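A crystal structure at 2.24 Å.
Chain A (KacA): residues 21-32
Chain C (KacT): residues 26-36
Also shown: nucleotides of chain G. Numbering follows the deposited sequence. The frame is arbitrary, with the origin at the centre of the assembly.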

ATOM      1  N   ILE A  21       3.598 -13.204  14.353  1.00 51.32           N
ATOM      2  CA  ILE A  21       4.489 -12.203  14.932  1.00 49.53           C
ATOM      3  C   ILE A  21       5.549 -12.872  15.802  1.00 48.40           C
ATOM      4  O   ILE A  21       6.733 -12.522  15.739  1.00 48.02           O
ATOM      5  N   GLU A  22       5.142 -13.847  16.620  1.00 48.05           N
ATOM      6  CA  GLU A  22       6.095 -14.571  17.456  1.00 50.47           C
ATOM      7  C   GLU A  22       7.157 -15.267  16.614  1.00 48.85           C
ATOM      8  O   GLU A  22       8.356 -15.174  16.901  1.00 47.33           O
ATOM      9  N   GLU A  23       6.734 -15.975  15.565  1.00 48.88           N
ATOM     10  CA  GLU A  23       7.674 -16.778  14.795  1.00 50.98           C
ATOM     11  C   GLU A  23       8.535 -15.928  13.871  1.00 49.97           C
ATOM     12  O   GLU A  23       9.686 -16.290  13.601  1.00 49.87           O
ATOM     13  N   ALA A  24       8.009 -14.801  13.381  1.00 49.22           N
ATOM     14  CA  ALA A  24       8.843 -13.879  12.616  1.00 47.40           C
ATOM     15  C   ALA A  24       9.888 -13.223  13.505  1.00 46.18           C
ATOM     16  O   ALA A  24      11.022 -12.986  13.069  1.00 46.54           O
ATOM     17  N   ALA A  25       9.522 -12.908  14.749  1.00 46.23           N
ATOM     18  CA  ALA A  25      10.508 -12.422  15.707  1.00 46.67           C
ATOM     19  C   ALA A  25      11.537 -13.500  16.022  1.00 47.76           C
ATOM     20  O   ALA A  25      12.718 -13.202  16.232  1.00 48.87           O
ATOM     21  N   ALA A  26      11.104 -14.763  16.064  1.00 48.83           N
ATOM     22  CA  ALA A  26      12.046 -15.859  16.268  1.00 50.94           C
ATOM     23  C   ALA A  26      13.004 -15.986  15.091  1.00 51.85           C
ATOM     24  O   ALA A  26      14.208 -16.193  15.284  1.00 53.54           O
ATOM     25  N   ILE A  27      12.489 -15.869  13.864  1.00 50.87           N
ATOM     26  CA  ILE A  27      13.352 -15.901  12.686  1.00 50.83           C
ATOM     27  C   ILE A  27      14.346 -14.747  12.724  1.00 52.33           C
ATOM     28  O   ILE A  27      15.541 -14.927  12.464  1.00 53.08           O
ATOM     29  N   SER A  28      13.871 -13.545  13.063  1.00 49.49           N
ATOM     30  CA  SER A  28      14.748 -12.385  13.163  1.00 49.80           C
ATOM     31  C   SER A  28      15.617 -12.405  14.414  1.00 53.20           C
ATOM     32  O   SER A  28      16.479 -11.532  14.557  1.00 52.57           O
ATOM     33  N   ASN A  29      15.418 -13.378  15.305  1.00 52.21           N
ATOM     34  CA  ASN A  29      16.137 -13.466  16.578  1.00 57.33           C
ATOM     35  C   ASN A  29      16.031 -12.158  17.363  1.00 55.55           C
ATOM     36  O   ASN A  29      17.019 -11.614  17.862  1.00 57.50           O
ATOM     37  N   GLN A  30      14.805 -11.650  17.463  1.00 56.91           N
ATOM     38  CA  GLN A  30      14.495 -10.473  18.260  1.00 54.68           C
ATOM     39  C   GLN A  30      13.366 -10.821  19.219  1.00 50.82           C
ATOM     40  O   GLN A  30      12.478 -11.610  18.887  1.00 48.18           O
ATOM     41  N   THR A  31      13.403 -10.231  20.414  1.00 53.30           N
ATOM     42  CA  THR A  31      12.279 -10.374  21.328  1.00 52.78           C
ATOM     43  C   THR A  31      11.015  -9.807  20.684  1.00 52.91           C
ATOM     44  O   THR A  31      11.068  -9.017  19.737  1.00 52.99           O
ATOM     45  N   ILE A  32       9.862 -10.226  21.213  1.00 49.72           N
ATOM     46  CA  ILE A  32       8.588  -9.711  20.719  1.00 50.68           C
ATOM     47  C   ILE A  32       8.530  -8.194  20.837  1.00 50.29           C
ATOM     48  O   ILE A  32       7.943  -7.522  19.981  1.00 49.09           O
TER
ATOM     49  N   GLU C  26      26.191 -16.778  21.346  1.00 65.48           N
ATOM     50  CA  GLU C  26      25.073 -16.318  22.163  1.00 69.08           C
ATOM     51  C   GLU C  26      23.796 -16.155  21.345  1.00 67.97           C
ATOM     52  O   GLU C  26      22.696 -16.275  21.895  1.00 69.77           O
ATOM     53  N   ALA C  27      23.917 -15.883  20.040  1.00 70.82           N
ATOM     54  CA  ALA C  27      22.730 -15.728  19.202  1.00 67.82           C
ATOM     55  C   ALA C  27      21.883 -16.997  19.195  1.00 64.76           C
ATOM     56  O   ALA C  27      20.652 -16.931  19.304  1.00 63.97           O
ATOM     57  N   LEU C  28      22.523 -18.164  19.084  1.00 64.09           N
ATOM     58  CA  LEU C  28      21.782 -19.416  19.168  1.00 63.34           C
ATOM     59  C   LEU C  28      21.411 -19.752  20.599  1.00 61.26           C
ATOM     60  O   LEU C  28      20.472 -20.525  20.819  1.00 58.61           O
ATOM     61  N   ASN C  29      22.118 -19.182  21.572  1.00 63.90           N
ATOM     62  CA  ASN C  29      21.702 -19.355  22.953  1.00 64.07           C
ATOM     63  C   ASN C  29      20.434 -18.564  23.228  1.00 61.91           C
ATOM     64  O   ASN C  29      19.443 -19.116  23.720  1.00 58.70           O
ATOM     65  N   THR C  30      20.440 -17.265  22.915  1.00 62.01           N
ATOM     66  CA  THR C  30      19.270 -16.439  23.196  1.00 63.26           C
ATOM     67  C   THR C  30      18.046 -16.922  22.433  1.00 62.21           C
ATOM     68  O   THR C  30      16.921 -16.803  22.930  1.00 68.69           O
ATOM     69  N   PHE C  31      18.241 -17.473  21.233  1.00 62.64           N
ATOM     70  CA  PHE C  31      17.121 -18.051  20.498  1.00 59.66           C
ATOM     71  C   PHE C  31      16.473 -19.194  21.272  1.00 60.31           C
ATOM     72  O   PHE C  31      15.265 -19.421  21.143  1.00 60.25           O
ATOM     73  N   LEU C  32      17.252 -19.922  22.075  1.00 57.36           N
ATOM     74  CA  LEU C  32      16.680 -20.994  22.883  1.00 58.85           C
ATOM     75  C   LEU C  32      15.899 -20.433  24.069  1.00 62.68           C
ATOM     76  O   LEU C  32      14.764 -20.849  24.327  1.00 61.41           O
ATOM     77  N   LYS C  33      16.462 -19.486  24.774  1.00 57.02           N
ATOM     78  CA  LYS C  33      15.749 -19.008  25.920  1.00 63.15           C
ATOM     79  C   LYS C  33      14.609 -18.078  25.623  1.00 64.80           C
ATOM     80  O   LYS C  33      13.688 -17.992  26.395  1.00 67.49           O
ATOM     81  N   GLU C  34      14.643 -17.420  24.487  1.00 65.02           N
ATOM     82  CA  GLU C  34      13.654 -16.394  24.199  1.00 65.46           C
ATOM     83  C   GLU C  34      12.699 -16.754  23.069  1.00 58.84           C
ATOM     84  O   GLU C  34      11.864 -15.919  22.702  1.00 59.82           O
ATOM     85  N   HIS C  35      12.780 -17.964  22.515  1.00 64.06           N
ATOM     86  CA  HIS C  35      11.870 -18.334  21.437  1.00 58.78           C
ATOM     87  C   HIS C  35      11.404 -19.782  21.529  1.00 56.13           C
ATOM     88  O   HIS C  35      10.198 -20.043  21.593  1.00 53.90           O
ATOM     89  N   LEU C  36      12.345 -20.730  21.547  1.00 57.72           N
ATOM     90  CA  LEU C  36      11.966 -22.138  21.618  1.00 59.63           C
ATOM     91  C   LEU C  36      11.259 -22.466  22.926  1.00 61.37           C
ATOM     92  O   LEU C  36      10.323 -23.272  22.949  1.00 58.45           O
TER

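Helix ends are useful places for one protein to grip another, because the last turn leaves carbonyl groups without helical partners and the chain that follows can turn a side chain outward. The contact between KacA and KacT is a compact example. The helix that includes residues 21-27 of KacA runs almost antiparallel to helix 26-36 of KacT, at an angle of 174°, with axes 9.9 Å apart at closest approach. The two stretches together bury 380 Å², and most of this is accounted for by His35(C), Asn29(A) and Ala26(A).

His35(C) covers the most. Its CA-to-CB bond points toward KacA, and an m rotamer (chi1 -65°, chi2 -66°) lays one face of the imidazole against the backbone of Ala26(A). The CA of Ala26(A) stands 3.5 Å from the centroid of the His35(C) ring and 14° off the normal, a CH-pi contact. The CB of Ala26(A) lies beside the ring, 3.5 Å from ND1 of His35(C). The edge of the imidazole meets the loop beyond the helix, where CE1 of His35(C) is 3.0 Å from the carbonyl O of Gln30(A). The O of Gln30(A) is also 3.3 Å from NE2 of His35(C), but the angle is too poor for a hydrogen bond. ND1 is satisfied elsewhere in the structure.

Ala26(A) serves a second aromatic ring as well. Phe31(C), with chi1 t and chi2 85°, starts sideways, yet its end comes nearer to KacA. Its CE1 makes an apolar contact with CB of Ala26(A) at 3.8 Å and lies 3.1 Å from the carbonyl O of Ala26(A), which sits at the edge of the phenyl ring, near its plane. Within its own stretch, that carbonyl accepts a weak backbone bond from N of Asn29(A).

Asn29(A) supplies the polar anchor. It is the first residue to leave helical geometry, and its positive phi belongs to a Schellman motif. The side chain leaves CA sideways, but the t rotamer (chi1 -157°) brings its amide nearer to KacT. There ND2 of Asn29(A) donates to the carbonyl O of Ala27(C) at 3.1 Å, the sole hydrogen bond between the stretches. Within KacT, OG1 of Thr30(C) donates to the same O of Ala27(C) at 3.2 Å. At the other end of the amide, OD1 of Asn29(A) approaches CB of Phe31(C) at 3.7 Å and CD2 of His35(C) at 3.9 Å, so this one residue touches both aromatic side chains.

Farther along, the CA-to-CB bond of Glu34(C) points toward KacA, chi1 is m, and OE1 of Glu34(C) reaches CG2 of Thr31(A) at 3.4 Å. Thr31(A), chi1 p, occupies the N-cap position of the next helix. Immediately after it, the backbone N of Ile32(A) donates to OP1 of DT6 of chain G at 2.9 Å, while CB of Thr31(A) lies 3.2 Å from the same oxygen. Protein packing and phosphate binding thus meet at adjacent residues.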

ATOM      1  CB  ILE A  21       3.679 -11.155  15.719  1.00 48.60           C
ATOM      2  CG1 ILE A  21       2.933 -10.225  14.757  1.00 47.27           C
ATOM      3  CG2 ILE A  21       4.584 -10.356  16.648  1.00 47.78           C
ATOM      4  CD1 ILE A  21       1.902  -9.347  15.432  1.00 48.01           C
ATOM      5  CB  GLU A  22       5.364 -15.594  18.326  1.00 53.98           C
ATOM      6  CG  GLU A  22       4.753 -15.038  19.598  1.00 59.29           C
ATOM      7  CD  GLU A  22       4.028 -16.106  20.397  1.00 64.17           C
ATOM      8  OE1 GLU A  22       3.675 -17.151  19.812  1.00 65.50           O
ATOM      9  OE2 GLU A  22       3.830 -15.907  21.614  1.00 68.63           O
ATOM     10  CB  GLU A  23       6.916 -17.841  13.999  1.00 54.10           C
ATOM     11  CG  GLU A  23       6.231 -18.877  14.883  1.00 56.75           C
ATOM     12  CD  GLU A  23       5.923 -20.168  14.152  1.00 59.46           C
ATOM     13  OE1 GLU A  23       4.849 -20.753  14.402  1.00 60.76           O
ATOM     14  OE2 GLU A  23       6.750 -20.592  13.319  1.00 65.35           O
ATOM     15  CB  ALA A  24       7.980 -12.820  11.936  1.00 48.68           C
ATOM     16  CB  ALA A  25       9.813 -11.946  16.981  1.00 47.54           C
ATOM     17  CB  ALA A  26      11.290 -17.169  16.494  1.00 51.15           C
ATOM     18  CB  ILE A  27      12.502 -15.879  11.401  1.00 50.13           C
ATOM     19  CG1 ILE A  27      11.706 -17.178  11.263  1.00 49.51           C
ATOM     20  CG2 ILE A  27      13.378 -15.653  10.174  1.00 50.47           C
ATOM     21  CD1 ILE A  27      10.645 -17.129  10.185  1.00 49.40           C
ATOM     22  CB  SER A  28      13.916 -11.100  13.140  1.00 47.42           C
ATOM     23  OG  SER A  28      12.981 -11.114  12.075  1.00 44.22           O
ATOM     24  CB  ASN A  29      17.598 -13.864  16.361  1.00 64.23           C
ATOM     25  CG  ASN A  29      18.217 -14.506  17.591  1.00 66.09           C
ATOM     26  OD1 ASN A  29      17.512 -14.896  18.523  1.00 67.63           O
ATOM     27  ND2 ASN A  29      19.540 -14.622  17.597  1.00 67.24           N
ATOM     28  CB  GLN A  30      14.083  -9.281  17.370  1.00 55.00           C
ATOM     29  CG  GLN A  30      15.077  -8.937  16.262  1.00 56.63           C
ATOM     30  CD  GLN A  30      14.591  -7.810  15.363  1.00 59.11           C
ATOM     31  OE1 GLN A  30      13.478  -7.309  15.521  1.00 57.93           O
ATOM     32  NE2 GLN A  30      15.428  -7.406  14.413  1.00 60.54           N
ATOM     33  CB  THR A  31      12.536  -9.665  22.659  1.00 51.69           C
ATOM     34  OG1 THR A  31      12.288  -8.264  22.513  1.00 49.34           O
ATOM     35  CG2 THR A  31      13.983  -9.858  23.090  1.00 51.60           C
ATOM     36  CB  ILE A  32       7.420 -10.381  21.473  1.00 53.49           C
ATOM     37  CG1 ILE A  32       7.565 -11.903  21.438  1.00 55.82           C
ATOM     38  CG2 ILE A  32       6.084  -9.964  20.874  1.00 54.05           C
ATOM     39  CD1 ILE A  32       7.684 -12.470  20.042  1.00 55.92           C
TER
ATOM     40  CB  GLU C  26      25.435 -15.003  22.853  1.00 74.20           C
ATOM     41  CG  GLU C  26      26.621 -15.105  23.806  1.00 80.30           C
ATOM     42  CD  GLU C  26      26.282 -15.831  25.098  1.00 82.99           C
ATOM     43  OE1 GLU C  26      25.087 -16.107  25.340  1.00 82.89           O
ATOM     44  OE2 GLU C  26      27.214 -16.126  25.876  1.00 84.50           O
ATOM     45  CB  ALA C  27      23.134 -15.348  17.778  1.00 67.14           C
ATOM     46  CB  LEU C  28      22.582 -20.574  18.566  1.00 64.17           C
ATOM     47  CG  LEU C  28      22.958 -20.429  17.094  1.00 63.83           C
ATOM     48  CD1 LEU C  28      23.906 -21.533  16.656  1.00 63.88           C
ATOM     49  CD2 LEU C  28      21.700 -20.422  16.264  1.00 63.05           C
ATOM     50  CB  ASN C  29      22.818 -18.921  23.902  1.00 66.25           C
ATOM     51  CG  ASN C  29      23.937 -19.925  23.971  1.00 70.17           C
ATOM     52  OD1 ASN C  29      23.743 -21.105  23.676  1.00 70.69           O
ATOM     53  ND2 ASN C  29      25.120 -19.470  24.370  1.00 70.33           N
ATOM     54  CB  THR C  30      19.557 -14.970  22.876  1.00 66.22           C
ATOM     55  OG1 THR C  30      19.737 -14.806  21.463  1.00 69.46           O
ATOM     56  CG2 THR C  30      20.794 -14.484  23.619  1.00 67.68           C
ATOM     57  CB  PHE C  31      17.596 -18.524  19.124  1.00 57.20           C
ATOM     58  CG  PHE C  31      16.517 -19.149  18.283  1.00 55.87           C
ATOM     59  CD1 PHE C  31      15.680 -18.363  17.507  1.00 54.49           C
ATOM     60  CD2 PHE C  31      16.356 -20.525  18.251  1.00 53.93           C
ATOM     61  CE1 PHE C  31      14.693 -18.938  16.729  1.00 52.47           C
ATOM     62  CE2 PHE C  31      15.374 -21.105  17.473  1.00 52.81           C
ATOM     63  CZ  PHE C  31      14.541 -20.310  16.710  1.00 53.31           C
ATOM     64  CB  LEU C  32      17.782 -21.941  23.359  1.00 56.98           C
ATOM     65  CG  LEU C  32      17.349 -23.098  24.262  1.00 54.78           C
ATOM     66  CD1 LEU C  32      16.396 -24.029  23.527  1.00 54.17           C
ATOM     67  CD2 LEU C  32      18.556 -23.869  24.771  1.00 55.60           C
ATOM     68  CB  LYS C  33      16.683 -18.303  26.880  1.00 68.29           C
ATOM     69  CG  LYS C  33      18.143 -18.623  26.728  1.00 73.85           C
ATOM     70  CD  LYS C  33      18.908 -18.034  27.898  1.00 78.83           C
ATOM     71  CE  LYS C  33      19.772 -16.853  27.486  1.00 81.07           C
ATOM     72  NZ  LYS C  33      19.310 -15.547  28.046  1.00 85.95           N
ATOM     73  CB  GLU C  34      14.354 -15.064  23.883  1.00 70.71           C
ATOM     74  CG  GLU C  34      15.156 -14.520  25.057  1.00 76.01           C
ATOM     75  CD  GLU C  34      15.162 -13.010  25.115  1.00 80.02           C
ATOM     76  OE1 GLU C  34      15.895 -12.389  24.317  1.00 81.21           O
ATOM     77  OE2 GLU C  34      14.435 -12.444  25.958  1.00 83.42           O
ATOM     78  CB  HIS C  35      12.530 -18.078  20.080  1.00 56.37           C
ATOM     79  CG  HIS C  35      12.808 -16.632  19.813  1.00 55.85           C
ATOM     80  ND1 HIS C  35      11.803 -15.700  19.656  1.00 54.33           N
ATOM     81  CD2 HIS C  35      13.973 -15.955  19.680  1.00 56.34           C
ATOM     82  CE1 HIS C  35      12.339 -14.513  19.437  1.00 54.76           C
ATOM     83  NE2 HIS C  35      13.653 -14.639  19.445  1.00 56.01           N
ATOM     84  CB  LEU C  36      13.200 -23.022  21.452  1.00 60.35           C
ATOM     85  CG  LEU C  36      13.838 -23.004  20.066  1.00 60.57           C
ATOM     86  CD1 LEU C  36      14.941 -24.034  20.002  1.00 61.64           C
ATOM     87  CD2 LEU C  36      12.794 -23.258  18.988  1.00 59.55           C
TER
ATOM     88  P    DT G   6       9.543 -10.207  24.848  1.00 55.27           P
ATOM     89  OP1  DT G   6      10.041 -11.225  23.900  1.00 56.16           O
ATOM     90  OP2  DT G   6       8.926  -8.968  24.318  1.00 58.41           O
ATOM     91  O5'  DT G   6       8.501 -10.894  25.849  1.00 55.32           O
ATOM     92  C5'  DT G   6       8.901 -12.021  26.614  1.00 55.90           C
ATOM     93  C4'  DT G   6       7.883 -12.338  27.696  1.00 56.13           C
ATOM     94  O4'  DT G   6       7.829 -11.260  28.654  1.00 54.37           O
ATOM     95  C3'  DT G   6       6.440 -12.537  27.208  1.00 57.61           C
ATOM     96  O3'  DT G   6       6.038 -13.888  27.442  1.00 62.41           O
ATOM     97  C2'  DT G   6       5.615 -11.542  28.049  1.00 53.60           C
ATOM     98  C1'  DT G   6       6.550 -11.262  29.216  1.00 54.20           C
ATOM     99  N1   DT G   6       6.318  -9.953  29.892  1.00 54.25           N
ATOM    100  C2   DT G   6       6.091  -9.933  31.248  1.00 53.79           C
ATOM    101  O2   DT G   6       6.069 -10.938  31.936  1.00 55.44           O
ATOM    102  N3   DT G   6       5.889  -8.688  31.777  1.00 54.44           N
ATOM    103  C4   DT G   6       5.889  -7.483  31.101  1.00 53.59           C
ATOM    104  O4   DT G   6       5.698  -6.412  31.669  1.00 53.19           O
ATOM    105  C5   DT G   6       6.133  -7.572  29.679  1.00 52.36           C
ATOM    106  C7   DT G   6       6.157  -6.329  28.839  1.00 51.97           C
ATOM    107  C6   DT G   6       6.334  -8.789  29.149  1.00 52.81           C